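Local coordinates for DNA ligase D 3'-phosphoesterase domain-containing protein (Methanocella paludicola, PDB 5DMP), which probably removes 3'-phosphate and 3'-ribonucleotide groups from DNA ends during archaeal non-homologous end joining, acting as a metal-dependent phosphoesterase, at residues Lys29-Pro34 against Ala47-Asp52; Val74-Ile79 against Asp154-Gly159; Tyr82-Glu87 against Met95-Ser100; Ser118-Arg123 against Leu133-Lys138. All blocks are in the same frame, centred on the assembly; numbering follows the deposited sequence.

Contact 1: Lys29-Pro34 against Ala47-Asp52; sequences KSWAVP and AMPTED
Lys29 leaves its strand with CG anti to the carbonyl carbon (chi1 -55°); bends at chi2 and chi3 set CD and CE, and the side chain lies alongside that of Asp52, both pointing the same way. There Lys29 NZ forms a salt bridge with Asp52 OD1 at 2.9 Å, meeting that oxygen on its syn side. A water sits between the strands, accepting from Ser30 N and donating to Thr50 O and Asp52 OD1, which gives OD1 a second donor. The strands form an antiparallel beta hairpin, 27-33 with 45-53. Ala32 and Met48 are a hydrogen-bonded pair, with Ala32 N to Met48 O at 2.7 Å and Met48 N to Ala32 O at 2.8 Å. On one face Trp31 CD1 packs on Ala47 CB at 3.8 Å and on Pro49 CG at 4.1 Å, while Trp132 meets the indole edge-to-face. On the other face Ala32 CB touches Thr50 CG2 at 3.9 Å, and Ser30 OG bonds to Leu28 O and to Arg21 of the vanadate pocket. An alanine in place of Lys29 would probably leave the Asp52 carboxylate without its cationic mate and held in this contact chiefly through the water. Gripped by both the ammonium and the water, Asp52 OD1 belongs to a carboxylate that the nearby positive charge would probably help to keep ionised.

Contact 2: Val74-Ile79 against Asp154-Gly159; sequences VMVWDI and DSVLTG. With EDO (1,2-ethanediol), chain C; EDO (1,2-ethanediol), chain B.
Val76 O accepts from Val156 N at 3.0 Å, the one backbone hydrogen bond between segments 74-79 and 154-159; the touching parts of the two segments run 61° apart. A classic beta bulge interrupts the strand here, with Trp77 and Asp78 both facing Ile8. In the loop, an ST motif is closed by Ser155 OG, which accepts from Thr158 N and is also bonded to Glu61. Val156 points its side chain toward the strand, and its CG1, placed between the backbone N and the carbonyl carbon (chi1 77°), meets both Val76 CG1 and Ile79 CG2 at 3.8 Å. Leu157 CD1 comes against Val76 CB at 3.7 Å, crossing that side chain at a slant. At the other end of the contact Met162 and Ile165 of helix 162-167 pack on the Met75 side chain. Met75 SD and CE touch the loop backbone at Asp154 and Ser155, with Met75 SD 3.5 Å from Ser155 N.

Contact 3: Tyr82-Glu87 against Met95-Ser100; sequences YRNLRE and MTIEQS
Asn84 uses both ends of its carboxamide: ND2 donates to Met95 O at 2.9 Å, in the carbonyl plane and on a lone pair, while OD1 accepts from Arg86 N at 2.9 Å and closes an Asx turn. CG lies anti to the backbone N (chi1 172°), and from it ND2 reaches the Met95 carbonyl. Arg86 O in turn takes Met95 N at 2.9 Å, from above its carbonyl plane. Strand 72-84 thus ends in a turn held against the start of helix 97-103, where Thr96 and Gln99 form a capping box: Thr96 OG1 accepts from Gln99 N at 3.0 Å and Gln99 OE1 from Thr96 N at 2.8 Å. Thr96 O receives Ser100 N and Ser100 OG, one from each side of the carbonyl plane. Met95 CG lies over one face of the Arg86 guanidinium, whose NH1 is bonded to Gln103 OE1 and Lys105 O. Tyr82 and Ile97 meet tip to tip, with Tyr82 OH 3.5 Å from Ile97 CG1; the hydroxyl's hydrogen bond goes to Glu23 O, outside the contact.

Contact 4: Ser118-Arg123 against Leu133-Lys138; sequences SYALIR and LFFKMK
Lys136 crosses Tyr119 at about a right angle, its CD over one face of the ring, 4.0 Å from the centroid and offset toward the rim. With bends at chi2 and chi4, its NZ reaches Ser118 O at 2.8 Å, in the carbonyl plane and on a lone pair, and also bonds Met137 O and Glu139. Ser118 O accepts Met137 N as well. An alanine in place of Lys136 would probably take CD from over the Tyr119 ring and leave the Glu139 carboxylate without this cation. On the same sheet face the Tyr119 and Phe134 rings meet obliquely, planes at 32°, and Leu121 CD2 lies 3.8 Å from Phe134 CB. On the other face Ala120 CB sits over the Phe135 ring, 4.0 Å from its centroid, and Ile122 CG1 approaches Phe135 CE2 at 3.8 Å. Backbone bonds pair Ala120 with Phe135 and Ile122 with Leu133. This antiparallel hairpin lies between strand 105-111, beside 118-123, and strand 45-53, beside 132-136.

In the fold
All four contacts reach one antiparallel sheet. Contacts 1 and 4, centres 14 Å apart, touch through apolar side chains. Strands 45-53 and 132-136 are neighbours, and there Ala47 CB lies 4.0 Å from Phe134 CB; separately, Trp31 CH2 packs 3.8 Å from Leu121 CD1. Contact 4 also touches contact 3, where Leu85 CD1 comes within 3.8 Å of Ser118 CB. Contacts 2 and 3 both use strand 72-84 but lie on opposite sides of the chain centre, their centres 26 Å apart. The bound vanadate touches Val74 of contact 2 and lies about 5 Å from the Thr50 side chain of contact 1, in a pocket completed by His11, Asp19, Arg21, His53 and Tyr57.

Contact 1: Lys29-Pro34 against Ala47-Asp52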
loop_
_atom_site.group_PDB
_atom_site.type_symbol
_atom_site.label_atom_id
_atom_site.label_comp_id
_atom_site.label_asym_id
_atom_site.label_seq_id
_atom_site.Cartn_x
_atom_site.Cartn_y
_atom_site.Cartn_z
ATOM N N LYS A 29 -0.064 4.781 -8.610
ATOM C CA LYS A 29 -0.533 3.458 -8.984
ATOM C C LYS A 29 -1.095 2.766 -7.733
ATOM O O LYS A 29 -0.460 2.856 -6.680
ATOM C CB LYS A 29 0.685 2.607 -9.515
ATOM C CG LYS A 29 1.506 3.189 -10.673
ATOM C CD LYS A 29 0.635 3.439 -11.918
ATOM C CE LYS A 29 0.007 2.170 -12.424
ATOM N NZ LYS A 29 -0.649 2.551 -13.728
ATOM N N SER A 30 -2.259 2.119 -7.840
ATOM C CA SER A 30 -3.047 1.815 -6.659
ATOM C C SER A 30 -3.444 0.337 -6.694
ATOM O O SER A 30 -3.734 -0.206 -7.754
ATOM C CB SER A 30 -4.305 2.674 -6.637
ATOM O OG SER A 30 -3.878 4.056 -6.517
ATOM N N TRP A 31 -3.586 -0.243 -5.517
ATOM C CA TRP A 31 -4.103 -1.599 -5.364
ATOM C C TRP A 31 -5.003 -1.621 -4.151
ATOM O O TRP A 31 -4.696 -0.977 -3.110
ATOM C CB TRP A 31 -2.950 -2.571 -5.080
ATOM C CG TRP A 31 -1.955 -2.850 -6.191
ATOM C CD1 TRP A 31 -1.945 -3.985 -7.030
ATOM C CD2 TRP A 31 -0.805 -2.074 -6.565
ATOM N NE1 TRP A 31 -0.858 -3.902 -7.887
ATOM C CE2 TRP A 31 -0.151 -2.757 -7.637
ATOM C CE3 TRP A 31 -0.242 -0.853 -6.109
ATOM C CZ2 TRP A 31 1.042 -2.264 -8.243
ATOM C CZ3 TRP A 31 0.876 -0.351 -6.714
ATOM C CH2 TRP A 31 1.511 -1.042 -7.822
ATOM N N ALA A 32 -6.083 -2.400 -4.214
ATOM C CA ALA A 32 -6.888 -2.612 -3.019
ATOM C C ALA A 32 -6.377 -3.868 -2.317
ATOM O O ALA A 32 -6.256 -4.925 -2.951
ATOM C CB ALA A 32 -8.364 -2.784 -3.393
ATOM N N VAL A 33 -6.132 -3.770 -1.018
ATOM C CA VAL A 33 -5.554 -4.875 -0.268
ATOM C C VAL A 33 -6.518 -5.209 0.844
ATOM O O VAL A 33 -6.502 -4.577 1.918
ATOM C CB VAL A 33 -4.129 -4.495 0.284
ATOM C CG1 VAL A 33 -3.525 -5.713 1.038
ATOM C CG2 VAL A 33 -3.227 -4.050 -0.897
ATOM N N PRO A 34 -7.405 -6.195 0.611
ATOM C CA PRO A 34 -8.481 -6.493 1.581
ATOM C C PRO A 34 -8.084 -6.565 3.026
ATOM O O PRO A 34 -8.743 -5.886 3.847
ATOM C CB PRO A 34 -9.063 -7.832 1.078
ATOM C CG PRO A 34 -8.941 -7.655 -0.399
ATOM C CD PRO A 34 -7.639 -6.892 -0.672
ATOM N N ALA A 47 -3.591 -8.273 -3.699
ATOM C CA ALA A 47 -3.558 -6.807 -3.979
ATOM C C ALA A 47 -4.200 -6.674 -5.344
ATOM O O ALA A 47 -3.669 -7.145 -6.347
ATOM C CB ALA A 47 -2.103 -6.286 -4.024
ATOM N N MET A 48 -5.388 -6.106 -5.374
ATOM C CA MET A 48 -6.153 -5.973 -6.631
ATOM C C MET A 48 -5.969 -4.547 -7.222
ATOM O O MET A 48 -6.370 -3.580 -6.586
ATOM C CB MET A 48 -7.634 -6.241 -6.332
ATOM C CG MET A 48 -8.064 -7.731 -6.385
ATOM S SD MET A 48 -7.176 -8.856 -5.290
ATOM C CE MET A 48 -7.667 -8.185 -3.701
ATOM N N PRO A 49 -5.393 -4.430 -8.420
ATOM C CA PRO A 49 -5.190 -3.126 -9.062
ATOM C C PRO A 49 -6.467 -2.319 -9.181
ATOM O O PRO A 49 -7.556 -2.854 -9.486
ATOM C CB PRO A 49 -4.653 -3.453 -10.438
ATOM C CG PRO A 49 -4.181 -4.877 -10.338
ATOM C CD PRO A 49 -4.986 -5.542 -9.288
ATOM N N THR A 50 -6.350 -1.029 -8.870
ATOM C CA THR A 50 -7.478 -0.130 -9.001
ATOM C C THR A 50 -7.031 1.035 -9.854
ATOM O O THR A 50 -5.913 1.077 -10.395
ATOM C CB THR A 50 -8.020 0.333 -7.622
ATOM O OG1 THR A 50 -6.969 1.012 -6.929
ATOM C CG2 THR A 50 -8.456 -0.876 -6.788
ATOM N N GLU A 51 -7.882 2.029 -9.990
ATOM C CA GLU A 51 -7.549 3.147 -10.836
ATOM C C GLU A 51 -6.363 3.933 -10.364
ATOM O O GLU A 51 -6.232 4.221 -9.124
ATOM C CB GLU A 51 -8.722 4.170 -10.740
ATOM C CG GLU A 51 -9.915 3.896 -11.570
ATOM C CD GLU A 51 -9.580 3.670 -13.016
ATOM O OE1 GLU A 51 -9.038 4.587 -13.684
ATOM O OE2 GLU A 51 -9.887 2.557 -13.476
ATOM N N ASP A 52 -5.604 4.471 -11.311
ATOM C CA ASP A 52 -4.590 5.443 -10.942
ATOM C C ASP A 52 -5.234 6.643 -10.243
ATOM O O ASP A 52 -6.361 7.021 -10.597
ATOM C CB ASP A 52 -3.869 6.009 -12.169
ATOM C CG ASP A 52 -3.054 4.977 -12.907
ATOM O OD1 ASP A 52 -2.921 3.810 -12.449
ATOM O OD2 ASP A 52 -2.551 5.368 -13.970
HETATM O O HOH W 1 -3.320 2.122 -10.541
#

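Contact 2: Val74-Ile79 against Asp154-Gly159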
loop_
_atom_site.group_PDB
_atom_site.type_symbol
_atom_site.label_atom_id
_atom_site.label_comp_id
_atom_site.label_asym_id
_atom_site.label_seq_id
_atom_site.Cartn_x
_atom_site.Cartn_y
_atom_site.Cartn_z
ATOM N N VAL A 74 -12.406 7.328 4.543
ATOM C CA VAL A 74 -11.041 7.127 4.104
ATOM C C VAL A 74 -10.121 7.726 5.147
ATOM O O VAL A 74 -10.252 8.918 5.496
ATOM C CB VAL A 74 -10.781 7.845 2.775
ATOM C CG1 VAL A 74 -9.324 7.681 2.320
ATOM C CG2 VAL A 74 -11.783 7.324 1.721
ATOM N N MET A 75 -9.211 6.899 5.637
ATOM C CA MET A 75 -8.215 7.309 6.606
ATOM C C MET A 75 -6.846 7.215 5.977
ATOM O O MET A 75 -6.558 6.221 5.300
ATOM C CB MET A 75 -8.253 6.327 7.798
ATOM C CG MET A 75 -7.001 6.449 8.678
ATOM S SD MET A 75 -6.877 5.145 9.934
ATOM C CE MET A 75 -8.368 5.463 10.911
ATOM N N VAL A 76 -5.964 8.179 6.220
ATOM C CA VAL A 76 -4.594 8.049 5.744
ATOM C C VAL A 76 -3.913 7.251 6.827
ATOM O O VAL A 76 -3.609 7.747 7.918
ATOM C CB VAL A 76 -3.886 9.418 5.491
ATOM C CG1 VAL A 76 -2.432 9.154 5.084
ATOM C CG2 VAL A 76 -4.638 10.112 4.324
ATOM N N TRP A 77 -3.733 5.971 6.531
ATOM C CA TRP A 77 -3.309 4.999 7.508
ATOM C C TRP A 77 -1.779 4.941 7.648
ATOM O O TRP A 77 -1.272 4.708 8.743
ATOM C CB TRP A 77 -3.997 3.617 7.185
ATOM C CG TRP A 77 -3.673 2.515 8.197
ATOM C CD1 TRP A 77 -4.416 2.159 9.321
ATOM C CD2 TRP A 77 -2.531 1.603 8.154
ATOM N NE1 TRP A 77 -3.791 1.048 9.952
ATOM C CE2 TRP A 77 -2.632 0.739 9.284
ATOM C CE3 TRP A 77 -1.431 1.465 7.285
ATOM C CZ2 TRP A 77 -1.672 -0.277 9.542
ATOM C CZ3 TRP A 77 -0.466 0.452 7.524
ATOM C CH2 TRP A 77 -0.611 -0.400 8.683
ATOM N N ASP A 78 -1.003 5.129 6.552
ATOM C CA ASP A 78 0.424 5.270 6.668
ATOM C C ASP A 78 0.860 6.090 5.467
ATOM O O ASP A 78 0.154 6.115 4.450
ATOM C CB ASP A 78 1.163 3.902 6.583
ATOM C CG ASP A 78 2.602 3.994 7.037
ATOM O OD1 ASP A 78 2.988 5.008 7.690
ATOM O OD2 ASP A 78 3.459 3.066 6.778
ATOM N N ILE A 79 1.947 6.822 5.595
ATOM C CA ILE A 79 2.406 7.648 4.466
ATOM C C ILE A 79 3.933 7.836 4.623
ATOM O O ILE A 79 4.524 7.743 5.725
ATOM C CB ILE A 79 1.646 9.011 4.421
ATOM C CG1 ILE A 79 1.832 9.684 3.041
ATOM C CG2 ILE A 79 2.156 9.901 5.599
ATOM C CD1 ILE A 79 0.809 10.800 2.780
ATOM N N ASP A 154 -4.928 3.763 13.715
ATOM C CA ASP A 154 -5.455 5.126 13.561
ATOM C C ASP A 154 -4.690 5.985 12.537
ATOM O O ASP A 154 -3.624 5.591 12.058
ATOM C CB ASP A 154 -5.630 5.863 14.929
ATOM C CG ASP A 154 -6.527 5.065 15.875
ATOM O OD1 ASP A 154 -7.492 4.420 15.364
ATOM O OD2 ASP A 154 -6.196 5.006 17.097
ATOM N N SER A 155 -5.253 7.151 12.248
ATOM C CA SER A 155 -4.670 8.029 11.185
ATOM C C SER A 155 -3.267 8.462 11.529
ATOM O O SER A 155 -2.994 8.987 12.623
ATOM C CB SER A 155 -5.577 9.257 10.925
ATOM O OG SER A 155 -4.889 10.213 10.183
ATOM N N VAL A 156 -2.377 8.284 10.559
ATOM C CA VAL A 156 -0.994 8.776 10.661
ATOM C C VAL A 156 -1.006 10.304 10.542
ATOM O O VAL A 156 -0.087 10.974 11.032
ATOM C CB VAL A 156 -0.118 8.050 9.584
ATOM C CG1 VAL A 156 -0.308 8.599 8.187
ATOM C CG2 VAL A 156 1.313 8.037 9.964
ATOM N N LEU A 157 -2.027 10.861 9.913
ATOM C CA LEU A 157 -2.054 12.352 9.733
ATOM C C LEU A 157 -2.639 13.083 10.960
ATOM O O LEU A 157 -2.178 14.179 11.322
ATOM C CB LEU A 157 -2.905 12.771 8.508
ATOM C CG LEU A 157 -2.173 12.404 7.176
ATOM C CD1 LEU A 157 -2.972 12.965 6.013
ATOM C CD2 LEU A 157 -0.754 12.894 7.090
ATOM N N THR A 158 -3.679 12.507 11.548
ATOM C CA THR A 158 -4.401 13.228 12.597
ATOM C C THR A 158 -4.527 12.469 13.907
ATOM O O THR A 158 -5.026 13.016 14.917
ATOM C CB THR A 158 -5.835 13.542 12.145
ATOM O OG1 THR A 158 -6.539 12.313 11.873
ATOM C CG2 THR A 158 -5.859 14.405 10.901
ATOM N N GLY A 159 -4.166 11.199 13.915
ATOM C CA GLY A 159 -4.369 10.330 15.084
ATOM C C GLY A 159 -5.814 9.902 15.300
ATOM O O GLY A 159 -6.081 9.138 16.220
HETATM C C1 EDO C . -0.742 6.090 14.150
HETATM O O1 EDO C . 0.449 6.789 13.725
HETATM C C2 EDO C . -1.608 7.059 14.939
HETATM O O2 EDO C . -1.019 8.347 14.763
HETATM C C1 EDO B . -12.147 2.594 15.193
HETATM O O1 EDO B . -13.207 3.547 14.855
HETATM C C2 EDO B . -11.252 2.232 14.008
HETATM O O2 EDO B . -10.260 3.247 13.693
#

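Contact 3: Tyr82-Glu87 against Met95-Ser100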
loop_
_atom_site.group_PDB
_atom_site.type_symbol
_atom_site.label_atom_id
_atom_site.label_comp_id
_atom_site.label_asym_id
_atom_site.label_seq_id
_atom_site.Cartn_x
_atom_site.Cartn_y
_atom_site.Cartn_z
ATOM N N TYR A 82 9.331 5.819 -0.749
ATOM C CA TYR A 82 9.900 4.477 -0.901
ATOM C C TYR A 82 11.114 4.556 -1.788
ATOM O O TYR A 82 11.305 5.564 -2.483
ATOM C CB TYR A 82 8.823 3.529 -1.534
ATOM C CG TYR A 82 8.517 3.819 -2.986
ATOM C CD1 TYR A 82 9.229 3.167 -4.000
ATOM C CD2 TYR A 82 7.478 4.716 -3.346
ATOM C CE1 TYR A 82 8.938 3.383 -5.341
ATOM C CE2 TYR A 82 7.200 4.966 -4.696
ATOM C CZ TYR A 82 7.910 4.328 -5.664
ATOM O OH TYR A 82 7.615 4.583 -6.964
ATOM N N ARG A 83 11.920 3.505 -1.780
ATOM C CA ARG A 83 13.094 3.417 -2.631
ATOM C C ARG A 83 12.916 2.153 -3.464
ATOM O O ARG A 83 12.440 1.111 -2.982
ATOM C CB ARG A 83 14.415 3.255 -1.797
ATOM C CG ARG A 83 14.698 4.403 -0.859
ATOM C CD ARG A 83 16.053 4.209 -0.172
ATOM N NE ARG A 83 15.973 3.599 1.181
ATOM C CZ ARG A 83 16.390 2.389 1.384
ATOM N NH1 ARG A 83 16.829 1.660 0.330
ATOM N NH2 ARG A 83 16.411 1.899 2.628
ATOM N N ASN A 84 13.341 2.228 -4.722
ATOM C CA ASN A 84 13.170 1.081 -5.604
ATOM C C ASN A 84 14.411 0.167 -5.431
ATOM O O ASN A 84 15.507 0.541 -5.874
ATOM C CB ASN A 84 13.138 1.596 -7.042
ATOM C CG ASN A 84 13.158 0.455 -8.049
ATOM O OD1 ASN A 84 13.001 -0.730 -7.694
ATOM N ND2 ASN A 84 13.306 0.813 -9.309
ATOM N N LEU A 85 14.241 -1.022 -4.829
ATOM C CA LEU A 85 15.380 -1.914 -4.579
ATOM C C LEU A 85 15.941 -2.474 -5.894
ATOM O O LEU A 85 17.109 -2.908 -5.928
ATOM C CB LEU A 85 14.969 -3.063 -3.640
ATOM C CG LEU A 85 14.696 -2.527 -2.215
ATOM C CD1 LEU A 85 14.128 -3.609 -1.348
ATOM C CD2 LEU A 85 15.961 -1.947 -1.619
ATOM N N ARG A 86 15.115 -2.502 -6.941
ATOM C CA ARG A 86 15.562 -3.098 -8.223
ATOM C C ARG A 86 16.538 -2.247 -9.031
ATOM O O ARG A 86 17.024 -2.708 -10.070
ATOM C CB ARG A 86 14.380 -3.608 -9.066
ATOM C CG ARG A 86 13.652 -4.738 -8.326
ATOM C CD ARG A 86 12.591 -5.407 -9.144
ATOM N NE ARG A 86 13.260 -6.264 -10.133
ATOM C CZ ARG A 86 12.726 -6.701 -11.277
ATOM N NH1 ARG A 86 11.474 -6.409 -11.624
ATOM N NH2 ARG A 86 13.476 -7.489 -12.077
ATOM N N GLU A 87 16.817 -1.028 -8.567
ATOM C CA GLU A 87 17.960 -0.196 -9.061
ATOM C C GLU A 87 19.284 -0.565 -8.452
ATOM O O GLU A 87 20.356 -0.186 -8.988
ATOM C CB GLU A 87 17.737 1.288 -8.790
ATOM C CG GLU A 87 16.671 1.931 -9.650
ATOM C CD GLU A 87 17.094 2.200 -11.121
ATOM O OE1 GLU A 87 16.372 2.976 -11.791
ATOM O OE2 GLU A 87 18.111 1.661 -11.636
ATOM N N MET A 95 16.305 -2.282 -12.888
ATOM C CA MET A 95 14.953 -2.081 -13.395
ATOM C C MET A 95 14.438 -0.799 -12.749
ATOM O O MET A 95 14.487 -0.690 -11.510
ATOM C CB MET A 95 14.060 -3.266 -13.000
ATOM C CG MET A 95 14.341 -4.532 -13.764
ATOM S SD MET A 95 14.044 -4.537 -15.573
ATOM C CE MET A 95 14.400 -6.275 -15.898
ATOM N N THR A 96 13.969 0.184 -13.538
ATOM C CA THR A 96 13.309 1.392 -12.974
ATOM C C THR A 96 11.977 0.939 -12.364
ATOM O O THR A 96 11.591 -0.211 -12.520
ATOM C CB THR A 96 12.994 2.420 -14.076
ATOM O OG1 THR A 96 12.066 1.829 -14.998
ATOM C CG2 THR A 96 14.281 2.778 -14.814
ATOM N N ILE A 97 11.288 1.810 -11.623
ATOM C CA ILE A 97 10.041 1.418 -11.007
ATOM C C ILE A 97 8.988 1.136 -12.078
ATOM O O ILE A 97 8.198 0.195 -11.962
ATOM C CB ILE A 97 9.580 2.479 -9.924
ATOM C CG1 ILE A 97 8.498 1.886 -8.968
ATOM C CG2 ILE A 97 9.048 3.762 -10.613
ATOM C CD1 ILE A 97 8.977 0.683 -8.104
ATOM N N GLU A 98 8.982 1.953 -13.159
ATOM C CA GLU A 98 8.058 1.707 -14.247
ATOM C C GLU A 98 8.342 0.388 -14.953
ATOM O O GLU A 98 7.409 -0.364 -15.250
ATOM C CB GLU A 98 7.994 2.914 -15.241
ATOM C CG GLU A 98 7.534 4.256 -14.632
ATOM C CD GLU A 98 8.648 5.029 -13.903
ATOM O OE1 GLU A 98 9.851 4.609 -13.903
ATOM O OE2 GLU A 98 8.310 6.090 -13.296
ATOM N N GLN A 99 9.616 0.084 -15.200
ATOM C CA GLN A 99 9.998 -1.241 -15.790
ATOM C C GLN A 99 9.616 -2.386 -14.860
ATOM O O GLN A 99 9.100 -3.425 -15.313
ATOM C CB GLN A 99 11.501 -1.355 -16.026
ATOM C CG GLN A 99 11.989 -0.397 -17.073
ATOM C CD GLN A 99 13.481 -0.410 -17.243
ATOM O OE1 GLN A 99 14.265 -0.513 -16.279
ATOM N NE2 GLN A 99 13.898 -0.243 -18.500
ATOM N N SER A 100 9.880 -2.191 -13.558
ATOM C CA SER A 100 9.370 -3.140 -12.543
ATOM C C SER A 100 7.867 -3.371 -12.617
ATOM O O SER A 100 7.401 -4.536 -12.589
ATOM C CB SER A 100 9.767 -2.652 -11.114
ATOM O OG SER A 100 11.189 -2.601 -11.014
#

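Contact 4: Ser118-Arg123 against Leu133-Lys138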
loop_
_atom_site.group_PDB
_atom_site.type_symbol
_atom_site.label_atom_id
_atom_site.label_comp_id
_atom_site.label_asym_id
_atom_site.label_seq_id
_atom_site.Cartn_x
_atom_site.Cartn_y
_atom_site.Cartn_z
ATOM N N SER A 118 11.540 -3.752 3.509
ATOM C CA SER A 118 11.410 -4.255 2.149
ATOM C C SER A 118 10.119 -5.036 1.919
ATOM O O SER A 118 9.786 -5.922 2.718
ATOM C CB SER A 118 12.666 -5.076 1.820
ATOM O OG SER A 118 12.760 -6.110 2.784
ATOM N N TYR A 119 9.379 -4.685 0.838
ATOM C CA TYR A 119 8.118 -5.306 0.464
ATOM C C TYR A 119 8.123 -5.562 -1.049
ATOM O O TYR A 119 8.791 -4.842 -1.814
ATOM C CB TYR A 119 6.856 -4.435 0.792
ATOM C CG TYR A 119 6.541 -4.456 2.272
ATOM C CD1 TYR A 119 7.253 -3.655 3.155
ATOM C CD2 TYR A 119 5.521 -5.303 2.745
ATOM C CE1 TYR A 119 6.986 -3.695 4.527
ATOM C CE2 TYR A 119 5.230 -5.354 4.106
ATOM C CZ TYR A 119 5.972 -4.565 4.957
ATOM O OH TYR A 119 5.696 -4.599 6.314
ATOM N N ALA A 120 7.458 -6.662 -1.405
ATOM C CA ALA A 120 7.321 -7.069 -2.844
ATOM C C ALA A 120 5.844 -7.013 -3.272
ATOM O O ALA A 120 4.902 -7.377 -2.515
ATOM C CB ALA A 120 7.867 -8.468 -3.074
ATOM N N LEU A 121 5.656 -6.673 -4.549
ATOM C CA LEU A 121 4.338 -6.721 -5.211
ATOM C C LEU A 121 4.573 -7.549 -6.495
ATOM O O LEU A 121 5.381 -7.132 -7.307
ATOM C CB LEU A 121 3.899 -5.307 -5.658
ATOM C CG LEU A 121 3.095 -4.572 -4.611
ATOM C CD1 LEU A 121 3.083 -3.090 -5.066
ATOM C CD2 LEU A 121 1.671 -5.135 -4.493
ATOM N N ILE A 122 3.903 -8.699 -6.595
ATOM C CA ILE A 122 4.212 -9.639 -7.720
ATOM C C ILE A 122 2.954 -9.871 -8.523
ATOM O O ILE A 122 1.953 -10.358 -7.953
ATOM C CB ILE A 122 4.689 -11.032 -7.159
ATOM C CG1 ILE A 122 5.972 -10.829 -6.305
ATOM C CG2 ILE A 122 4.978 -12.036 -8.341
ATOM C CD1 ILE A 122 7.125 -10.228 -7.093
ATOM N N ARG A 123 2.997 -9.614 -9.859
ATOM C CA ARG A 123 1.748 -9.747 -10.627
ATOM C C ARG A 123 1.463 -11.239 -10.887
ATOM O O ARG A 123 2.398 -12.011 -11.070
ATOM C CB ARG A 123 1.813 -9.003 -11.944
ATOM C CG ARG A 123 0.492 -9.139 -12.666
ATOM C CD ARG A 123 0.461 -8.163 -13.813
ATOM N NE ARG A 123 1.562 -8.457 -14.693
ATOM C CZ ARG A 123 2.325 -7.512 -15.233
ATOM N NH1 ARG A 123 2.122 -6.222 -14.930
ATOM N NH2 ARG A 123 3.316 -7.869 -16.039
ATOM N N LEU A 133 0.338 -10.346 -5.650
ATOM C CA LEU A 133 0.624 -10.816 -4.297
ATOM C C LEU A 133 1.420 -9.636 -3.676
ATOM O O LEU A 133 2.278 -9.074 -4.342
ATOM C CB LEU A 133 1.611 -11.977 -4.381
ATOM C CG LEU A 133 1.082 -13.244 -5.092
ATOM C CD1 LEU A 133 2.213 -14.271 -5.087
ATOM C CD2 LEU A 133 -0.168 -13.662 -4.333
ATOM N N PHE A 134 1.137 -9.305 -2.413
ATOM C CA PHE A 134 1.831 -8.231 -1.735
ATOM C C PHE A 134 2.409 -8.863 -0.448
ATOM O O PHE A 134 1.649 -9.410 0.361
ATOM C CB PHE A 134 0.795 -7.151 -1.351
ATOM C CG PHE A 134 1.310 -6.045 -0.443
ATOM C CD1 PHE A 134 2.518 -5.389 -0.689
ATOM C CD2 PHE A 134 0.500 -5.590 0.601
ATOM C CE1 PHE A 134 2.947 -4.332 0.123
ATOM C CE2 PHE A 134 0.900 -4.536 1.413
ATOM C CZ PHE A 134 2.143 -3.896 1.184
ATOM N N PHE A 135 3.710 -8.802 -0.277
ATOM C CA PHE A 135 4.247 -9.412 0.970
ATOM C C PHE A 135 5.517 -8.713 1.449
ATOM O O PHE A 135 6.311 -8.168 0.676
ATOM C CB PHE A 135 4.443 -10.983 0.794
ATOM C CG PHE A 135 5.271 -11.336 -0.362
ATOM C CD1 PHE A 135 6.676 -11.459 -0.229
ATOM C CD2 PHE A 135 4.679 -11.559 -1.639
ATOM C CE1 PHE A 135 7.476 -11.805 -1.326
ATOM C CE2 PHE A 135 5.486 -11.899 -2.728
ATOM C CZ PHE A 135 6.870 -12.021 -2.593
ATOM N N LYS A 136 5.703 -8.809 2.766
ATOM C CA LYS A 136 6.998 -8.438 3.361
ATOM C C LYS A 136 8.080 -9.339 2.797
ATOM O O LYS A 136 7.912 -10.570 2.692
ATOM C CB LYS A 136 6.893 -8.602 4.884
ATOM C CG LYS A 136 8.250 -8.384 5.662
ATOM C CD LYS A 136 8.626 -6.868 5.738
ATOM C CE LYS A 136 10.149 -6.729 6.063
ATOM N NZ LYS A 136 11.078 -7.078 4.922
ATOM N N MET A 137 9.209 -8.755 2.415
ATOM C CA MET A 137 10.300 -9.568 1.878
ATOM C C MET A 137 11.063 -10.246 3.057
ATOM O O MET A 137 11.122 -9.743 4.169
ATOM C CB MET A 137 11.244 -8.792 0.985
ATOM C CG MET A 137 10.549 -8.450 -0.362
ATOM S SD MET A 137 11.504 -7.271 -1.327
ATOM C CE MET A 137 12.828 -8.375 -1.908
ATOM N N LYS A 138 11.585 -11.431 2.772
ATOM C CA LYS A 138 12.183 -12.244 3.813
ATOM C C LYS A 138 13.494 -11.573 4.297
ATOM O O LYS A 138 14.312 -11.098 3.511
ATOM C CB LYS A 138 12.486 -13.625 3.225
ATOM C CG LYS A 138 13.316 -14.524 4.157
ATOM C CD LYS A 138 13.376 -15.942 3.595
ATOM C CE LYS A 138 13.949 -16.925 4.628
ATOM N NZ LYS A 138 13.663 -18.324 4.199
#